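Local coordinates for chain length determinant protein (Shigella flexneri, PDB 4E2H), which probably regulates the chain length of the lipopolysaccharide O antigen from the inner membrane, through a periplasmic domain that packs against further copies of itself, at residues Glu176-Gln180 with Asp181-Leu185; Thr18-Val22 with Gly23-Gly27; Ser44-Gln47 with Glu48-Gly52. All coordinates share one frame; numbering follows the deposited sequence.

Contact 1. Residues Glu176-Gln180 with Asp181-Leu185; sequences EDVTQ and DTLFL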
loop_
_atom_site.group_PDB
_atom_site.type_symbol
_atom_site.label_atom_id
_atom_site.label_comp_id
_atom_site.label_asym_id
_atom_site.label_seq_id
_atom_site.Cartn_x
_atom_site.Cartn_y
_atom_site.Cartn_z
ATOM N N GLU C 176 -29.243 -27.387 16.383
ATOM C CA GLU C 176 -27.987 -26.640 16.270
ATOM C C GLU C 176 -27.095 -26.981 15.067
ATOM O O GLU C 176 -26.287 -27.908 15.147
ATOM C CB GLU C 176 -27.189 -26.788 17.567
ATOM N N ASP C 177 -27.226 -26.224 13.973
ATOM C CA ASP C 177 -26.357 -26.394 12.799
ATOM C C ASP C 177 -26.788 -27.599 11.905
ATOM O O ASP C 177 -27.105 -28.682 12.409
ATOM C CB ASP C 177 -24.886 -26.500 13.248
ATOM C CG ASP C 177 -23.912 -26.535 12.086
ATOM O OD1 ASP C 177 -24.248 -25.986 11.014
ATOM O OD2 ASP C 177 -22.802 -27.108 12.243
ATOM N N VAL C 178 -26.782 -27.407 10.583
ATOM C CA VAL C 178 -27.367 -28.368 9.637
ATOM C C VAL C 178 -26.488 -28.734 8.432
ATOM O O VAL C 178 -25.942 -27.848 7.766
ATOM C CB VAL C 178 -28.662 -27.788 9.088
ATOM C CG1 VAL C 178 -29.617 -28.904 8.692
ATOM C CG2 VAL C 178 -29.298 -26.924 10.144
ATOM N N THR C 179 -26.367 -30.037 8.149
ATOM C CA THR C 179 -25.633 -30.523 6.960
ATOM C C THR C 179 -26.582 -30.968 5.858
ATOM O O THR C 179 -27.799 -30.903 6.017
ATOM C CB THR C 179 -24.743 -31.743 7.254
ATOM O OG1 THR C 179 -25.573 -32.912 7.435
ATOM C CG2 THR C 179 -23.840 -31.482 8.473
ATOM N N GLN C 180 -26.025 -31.473 4.759
ATOM C CA GLN C 180 -26.850 -31.962 3.656
ATOM C C GLN C 180 -27.700 -33.143 4.089
ATOM O O GLN C 180 -28.762 -33.385 3.523
ATOM C CB GLN C 180 -25.985 -32.366 2.466
ATOM C CG GLN C 180 -26.669 -33.227 1.396
ATOM C CD GLN C 180 -27.534 -32.418 0.440
ATOM O OE1 GLN C 180 -27.029 -31.758 -0.487
ATOM N NE2 GLN C 180 -28.853 -32.472 0.651
ATOM N N ASP C 181 -27.242 -33.895 5.080
ATOM C CA ASP C 181 -27.981 -35.075 5.509
ATOM C C ASP C 181 -29.226 -34.661 6.304
ATOM O O ASP C 181 -30.362 -34.765 5.811
ATOM C CB ASP C 181 -27.054 -35.966 6.321
ATOM C CG ASP C 181 -25.778 -36.325 5.553
ATOM O OD1 ASP C 181 -25.870 -36.622 4.331
ATOM O OD2 ASP C 181 -24.683 -36.301 6.168
ATOM N N THR C 182 -28.972 -34.132 7.500
ATOM C CA THR C 182 -29.972 -33.564 8.401
ATOM C C THR C 182 -30.878 -32.411 7.898
ATOM O O THR C 182 -31.869 -32.083 8.554
ATOM C CB THR C 182 -29.303 -33.078 9.692
ATOM O OG1 THR C 182 -28.395 -32.015 9.373
ATOM C CG2 THR C 182 -28.536 -34.223 10.347
ATOM N N LEU C 183 -30.584 -31.787 6.767
ATOM C CA LEU C 183 -31.482 -30.706 6.325
ATOM C C LEU C 183 -32.960 -31.101 6.283
ATOM O O LEU C 183 -33.821 -30.339 6.745
ATOM C CB LEU C 183 -31.070 -30.124 4.966
ATOM C CG LEU C 183 -30.226 -28.850 5.017
ATOM C CD1 LEU C 183 -29.471 -28.647 3.696
ATOM C CD2 LEU C 183 -31.094 -27.629 5.359
ATOM N N PHE C 184 -33.263 -32.277 5.731
ATOM C CA PHE C 184 -34.659 -32.667 5.514
ATOM C C PHE C 184 -35.442 -32.729 6.839
ATOM O O PHE C 184 -36.676 -32.777 6.848
ATOM C CB PHE C 184 -34.760 -34.010 4.763
ATOM C CG PHE C 184 -34.765 -35.220 5.670
ATOM C CD1 PHE C 184 -33.579 -35.763 6.136
ATOM C CD2 PHE C 184 -35.959 -35.821 6.046
ATOM C CE1 PHE C 184 -33.580 -36.872 6.969
ATOM C CE2 PHE C 184 -35.962 -36.928 6.883
ATOM C CZ PHE C 184 -34.771 -37.446 7.343
ATOM N N LEU C 185 -34.745 -32.705 7.966
ATOM C CA LEU C 185 -35.465 -32.706 9.224
ATOM C C LEU C 185 -36.254 -31.420 9.425
ATOM O O LEU C 185 -37.134 -31.366 10.282
ATOM C CB LEU C 185 -34.508 -32.935 10.382
ATOM C CG LEU C 185 -33.757 -34.256 10.201
ATOM C CD1 LEU C 185 -32.516 -34.313 11.099
ATOM C CD2 LEU C 185 -34.680 -35.419 10.470
HETATM O O HOH W 1 -26.566 -31.891 11.654
HETATM O O HOH W 2 -24.008 -35.315 8.453
#
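Thr179 and Thr182 face each other across a tight turn, and each hydroxyl accepts a backbone N-H: Thr182 OG1 that of Thr179, Thr179 OG1 that of Asp181. Thr179 N donates to Thr182 OG1 over 3.1 Å, with an N-H...O angle of 153°. Coming back, Asp181 N reaches Thr179 OG1 at 3.0 Å, the bond that defines an ST turn. Both threonines hold OG1 between their own backbone N and carbonyl carbon (chi1 73° at Thr179, 64° at Thr182), which turns the oxygens into the bend while the methyls stay beside the backbone N. A weaker backbone bond, Leu183 N to Thr179 O, spans the whole of the same bend.

The packed flank is built by Val178 and Leu183. The CG1 branch of Val178 slides over the start of the turn, meeting Thr182 OG1 at 3.4 Å and Leu183 CG at 3.7 Å. Leu183 is backed by Ala158 of helix 97-164 and by Leu191 and Met194 of helix 187-195, making this flank part of the buried interior.

The other flank is polar and hydrated, with Thr179 as its exposed residue. One water joins Thr179 OG1 to Asp181 OD2, donating to the carboxylate at 2.6 Å; a second binds Thr182 OG1 at 2.9 Å and weakly reaches Asp177 O. The Asp181 carboxylate also forms salt bridges with Arg151 and Arg201 of the second subunit, OD2 with the former and OD1 with the latter. Arg151 of this same chain donates to Val178 O.

The threonine bonds probably help hold the turn that carries Asp181. With each carboxylate oxygen paired to an arginine, and one receiving a water hydrogen as well, Asp181 probably stays ionised despite being buried.

Contact 2. Residues Thr18-Val22 with Gly23-Gly27; sequences TQPDV and GQIAG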
loop_
_atom_site.group_PDB
_atom_site.type_symbol
_atom_site.label_atom_id
_atom_site.label_comp_id
_atom_site.label_asym_id
_atom_site.label_seq_id
_atom_site.Cartn_x
_atom_site.Cartn_y
_atom_site.Cartn_z
ATOM N N THR C 18 14.897 21.820 0.653
ATOM C CA THR C 18 14.917 20.420 1.031
ATOM C C THR C 18 13.512 19.815 0.851
ATOM O O THR C 18 12.607 20.461 0.302
ATOM C CB THR C 18 15.422 20.261 2.470
ATOM O OG1 THR C 18 15.763 18.888 2.704
ATOM C CG2 THR C 18 14.357 20.704 3.468
ATOM N N GLN C 19 13.332 18.586 1.321
ATOM C CA GLN C 19 12.063 17.887 1.174
ATOM C C GLN C 19 10.950 18.551 1.985
ATOM O O GLN C 19 11.187 19.075 3.064
ATOM C CB GLN C 19 12.221 16.454 1.664
ATOM C CG GLN C 19 12.384 16.382 3.171
ATOM C CD GLN C 19 12.761 15.010 3.662
ATOM O OE1 GLN C 19 12.920 14.066 2.871
ATOM N NE2 GLN C 19 12.906 14.883 4.982
ATOM N N PRO C 20 9.714 18.489 1.493
ATOM C CA PRO C 20 8.673 19.176 2.279
ATOM C C PRO C 20 8.441 18.387 3.570
ATOM O O PRO C 20 8.596 17.153 3.517
ATOM C CB PRO C 20 7.442 19.088 1.370
ATOM C CG PRO C 20 7.651 17.742 0.584
ATOM C CD PRO C 20 9.167 17.449 0.592
ATOM N N ASP C 21 8.098 19.030 4.692
ATOM C CA ASP C 21 7.900 18.256 5.928
ATOM C C ASP C 21 6.537 17.571 6.005
ATOM O O ASP C 21 5.708 17.696 5.095
ATOM C CB ASP C 21 8.229 19.032 7.225
ATOM C CG ASP C 21 7.631 20.439 7.260
ATOM O OD1 ASP C 21 6.397 20.567 7.482
ATOM O OD2 ASP C 21 8.406 21.426 7.109
ATOM N N VAL C 22 6.347 16.835 7.099
ATOM C CA VAL C 22 5.162 16.018 7.346
ATOM C C VAL C 22 3.846 16.817 7.322
ATOM O O VAL C 22 2.912 16.426 6.626
ATOM C CB VAL C 22 5.299 15.225 8.659
ATOM C CG1 VAL C 22 4.035 14.466 8.954
ATOM C CG2 VAL C 22 6.526 14.304 8.607
ATOM N N GLY C 23 3.753 17.918 8.067
ATOM C CA GLY C 23 2.603 18.804 7.936
ATOM C C GLY C 23 2.900 19.757 6.776
ATOM O O GLY C 23 3.820 20.564 6.859
ATOM N N GLN C 24 2.079 19.728 5.732
ATOM C CA GLN C 24 2.539 20.004 4.365
ATOM C C GLN C 24 2.503 18.586 3.841
ATOM O O GLN C 24 2.984 17.690 4.528
ATOM C CB GLN C 24 4.009 20.460 4.340
ATOM C CG GLN C 24 4.329 21.983 4.392
ATOM C CD GLN C 24 5.819 22.291 4.150
ATOM O OE1 GLN C 24 6.694 21.497 4.499
ATOM N NE2 GLN C 24 6.102 23.436 3.525
ATOM N N ILE C 25 1.928 18.330 2.678
ATOM C CA ILE C 25 1.856 16.937 2.226
ATOM C C ILE C 25 1.200 15.932 3.200
ATOM O O ILE C 25 1.364 14.718 3.029
ATOM C CB ILE C 25 3.259 16.358 1.875
ATOM C CG1 ILE C 25 3.842 15.559 3.048
ATOM C CG2 ILE C 25 4.209 17.462 1.401
ATOM C CD1 ILE C 25 4.661 14.404 2.572
ATOM N N ALA C 26 0.459 16.399 4.203
ATOM C CA ALA C 26 -0.350 15.462 4.985
ATOM C C ALA C 26 -1.631 15.157 4.197
ATOM O O ALA C 26 -2.105 14.021 4.178
ATOM C CB ALA C 26 -0.680 16.016 6.354
ATOM N N GLY C 27 -2.183 16.184 3.551
ATOM C CA GLY C 27 -3.286 16.035 2.618
ATOM C C GLY C 27 -2.970 15.075 1.480
ATOM O O GLY C 27 -3.808 14.228 1.107
#
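Ile25 lies back across Pro20, their side chains crossing at about a right angle. From CB, which is aimed at the preceding turn, the isoleucine forks. Its CG2 methyl settles against the proline ring, 3.5 Å from Pro20 CG and 3.6 Å from Pro20 CB, giving the apolar touch between the two halves of the turn. The other branch runs along the Asp21 and Val22 carbonyl oxygens: CG1 passes Asp21 O at 3.5 Å and Val22 O at 3.8 Å. CD1, at the tip, leaves the turn altogether and heads for Leu46 on helix 43-65. With chi1 at 97°, off the staggered values, CG2 faces the proline and CG1 the carbonyls; the torsion may be imperfectly modelled.

Beyond the isoleucine the bend is polar. Asp21 and Gln24 run past each other at a slant, and Gln24 CB lies 3.3 Å from Asp21 O. The firm partner of the carboxylate is Lys120 of the third subunit, which forms a salt bridge with OD1; Arg233 of the same chain makes a long, weak ion pair with OD2. Val22 points away from the turn and packs on Leu128 of that third subunit as well as on Gln47 of its own chain, while Ala26 CB rests 3.6 Å from Val22 O.

No clear hydrogen bond joins 18-22 to 23-27. With Ile25 at the N-cap position of helix 26-35, the segment is an irregular strand-to-helix connection, leading from strand 12-18 of the antiparallel sheet into the first helix of the alpha/beta base domain known from Wzz proteins.

Contact 3. Residues Ser44-Gln47 with Glu48-Gly52; sequences SDLQ and ETLIG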
loop_
_atom_site.group_PDB
_atom_site.type_symbol
_atom_site.label_atom_id
_atom_site.label_comp_id
_atom_site.label_asym_id
_atom_site.label_seq_id
_atom_site.Cartn_x
_atom_site.Cartn_y
_atom_site.Cartn_z
ATOM N N SER C 44 7.852 9.114 4.924
ATOM C CA SER C 44 9.222 9.466 4.586
ATOM C C SER C 44 9.451 9.236 3.092
ATOM O O SER C 44 9.850 10.147 2.376
ATOM C CB SER C 44 10.211 8.662 5.432
ATOM O OG SER C 44 11.125 7.961 4.603
ATOM N N ASP C 45 9.180 8.021 2.627
ATOM C CA ASP C 45 9.379 7.651 1.224
ATOM C C ASP C 45 8.649 8.587 0.259
ATOM O O ASP C 45 9.054 8.734 -0.888
ATOM C CB ASP C 45 8.938 6.197 0.979
ATOM C CG ASP C 45 10.028 5.175 1.331
ATOM O OD1 ASP C 45 10.913 4.933 0.477
ATOM O OD2 ASP C 45 9.987 4.597 2.445
ATOM N N LEU C 46 7.575 9.215 0.724
ATOM C CA LEU C 46 6.801 10.146 -0.098
ATOM C C LEU C 46 7.358 11.584 0.003
ATOM O O LEU C 46 7.200 12.417 -0.912
ATOM C CB LEU C 46 5.335 10.099 0.316
ATOM C CG LEU C 46 4.227 10.773 -0.497
ATOM C CD1 LEU C 46 2.877 10.346 0.066
ATOM C CD2 LEU C 46 4.315 12.262 -0.423
ATOM N N GLN C 47 8.012 11.890 1.116
ATOM C CA GLN C 47 8.781 13.120 1.142
ATOM C C GLN C 47 9.817 13.021 0.008
ATOM O O GLN C 47 9.815 13.842 -0.920
ATOM C CB GLN C 47 9.422 13.370 2.520
ATOM C CG GLN C 47 8.387 13.649 3.617
ATOM C CD GLN C 47 8.995 13.803 5.019
ATOM O OE1 GLN C 47 9.881 13.044 5.426
ATOM N NE2 GLN C 47 8.503 14.784 5.765
ATOM N N GLU C 48 10.671 12.000 0.083
ATOM C CA GLU C 48 11.709 11.732 -0.918
ATOM C C GLU C 48 11.241 11.860 -2.381
ATOM O O GLU C 48 11.846 12.577 -3.175
ATOM C CB GLU C 48 12.323 10.340 -0.687
ATOM C CG GLU C 48 13.479 10.309 0.342
ATOM C CD GLU C 48 14.310 8.993 0.286
ATOM O OE1 GLU C 48 14.094 8.173 -0.651
ATOM O OE2 GLU C 48 15.178 8.786 1.179
ATOM N N THR C 49 10.183 11.138 -2.731
ATOM C CA THR C 49 9.641 11.118 -4.088
ATOM C C THR C 49 9.278 12.523 -4.560
ATOM O O THR C 49 9.472 12.873 -5.728
ATOM C CB THR C 49 8.376 10.234 -4.145
ATOM O OG1 THR C 49 8.661 8.960 -3.550
ATOM C CG2 THR C 49 7.868 10.050 -5.594
ATOM N N LEU C 50 8.752 13.331 -3.648
ATOM C CA LEU C 50 8.338 14.682 -3.995
ATOM C C LEU C 50 9.538 15.585 -4.249
ATOM O O LEU C 50 9.637 16.245 -5.296
ATOM C CB LEU C 50 7.465 15.270 -2.898
ATOM C CG LEU C 50 6.037 14.715 -2.823
ATOM C CD1 LEU C 50 5.238 15.418 -1.730
ATOM C CD2 LEU C 50 5.336 14.918 -4.164
ATOM N N ILE C 51 10.469 15.633 -3.307
ATOM C CA ILE C 51 11.599 16.516 -3.539
ATOM C C ILE C 51 12.421 16.030 -4.727
ATOM O O ILE C 51 12.916 16.853 -5.528
ATOM C CB ILE C 51 12.513 16.697 -2.319
ATOM C CG1 ILE C 51 13.553 17.768 -2.623
ATOM C CG2 ILE C 51 13.220 15.394 -1.979
ATOM C CD1 ILE C 51 12.908 19.062 -3.055
ATOM N N GLY C 52 12.540 14.707 -4.857
ATOM C CA GLY C 52 13.285 14.115 -5.955
ATOM C C GLY C 52 12.622 14.498 -7.260
ATOM O O GLY C 52 13.277 14.702 -8.286
#
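Leu46 and Leu50 meet with different first torsions: CG of Leu46 is anti to the backbone N (chi1 -169°), whereas CG of Leu50 stands beside its N (chi1 -74°). This sets the Leu46 side chain roughly across the helix axis, with the CD2 branch turned forward to Leu50, and the two side chains run alongside one another with Leu46 CD2 at 3.5 Å from Leu50 CD1. Leu50 CG lies beyond the end of the Leu46 carbonyl, 3.2 Å from O.

Thr49 uses its side chain differently. Its OG1, placed beside the backbone N, reaches back one turn and donates to Asp45 O at 2.7 Å. The same oxygen accepts Thr49 N at 3.2 Å, that donor lying above the carbonyl plane, so one residue grips Asp45 O twice. The other backbone bonds are mainly of the i to i+4 kind, from Glu48 N to Ser44 O, Leu50 N to Leu46 O and Ile51 N to Gln47 O; Leu50 N also bonds weakly to Gln47 O.

The carboxylates of Asp45 and Glu48 come within 4.7 Å (Asp45 OD1 to Glu48 OE1), a mild like-charge approach that solvent would probably screen. With Leu46, Leu50 and Ile51 buried and Asp45, Glu48 and Thr49 exposed, this part of the helix is amphipathic. On its buried side Leu46 packs against Tyr28, Asn29 and Met32 of helix 26-35, Gln47 against Gln19 of the loop after strand 12-18, and Ile51 against Tyr232, just ahead of strand 233-234.

In the fold
Contact 2 comes first along the chain, contact 3 next and contact 1 last. The first two share the base of the molecule, their centres about 9 Å apart: the loop 18-27 leads from strand 12-18 into helix 26-35, which helix 43-65 follows, and the Gln47 side chain lies against the backbone of Pro20 to Val22. Contact 1 is about 60 Å from contact 2 between centres, on the opposite side of the chain's centre, where the chain returns after the long helix 97-164. Contacts 1 and 2 both touch the third subunit, so the association of subunits extends from the base to the far end of this elongated domain.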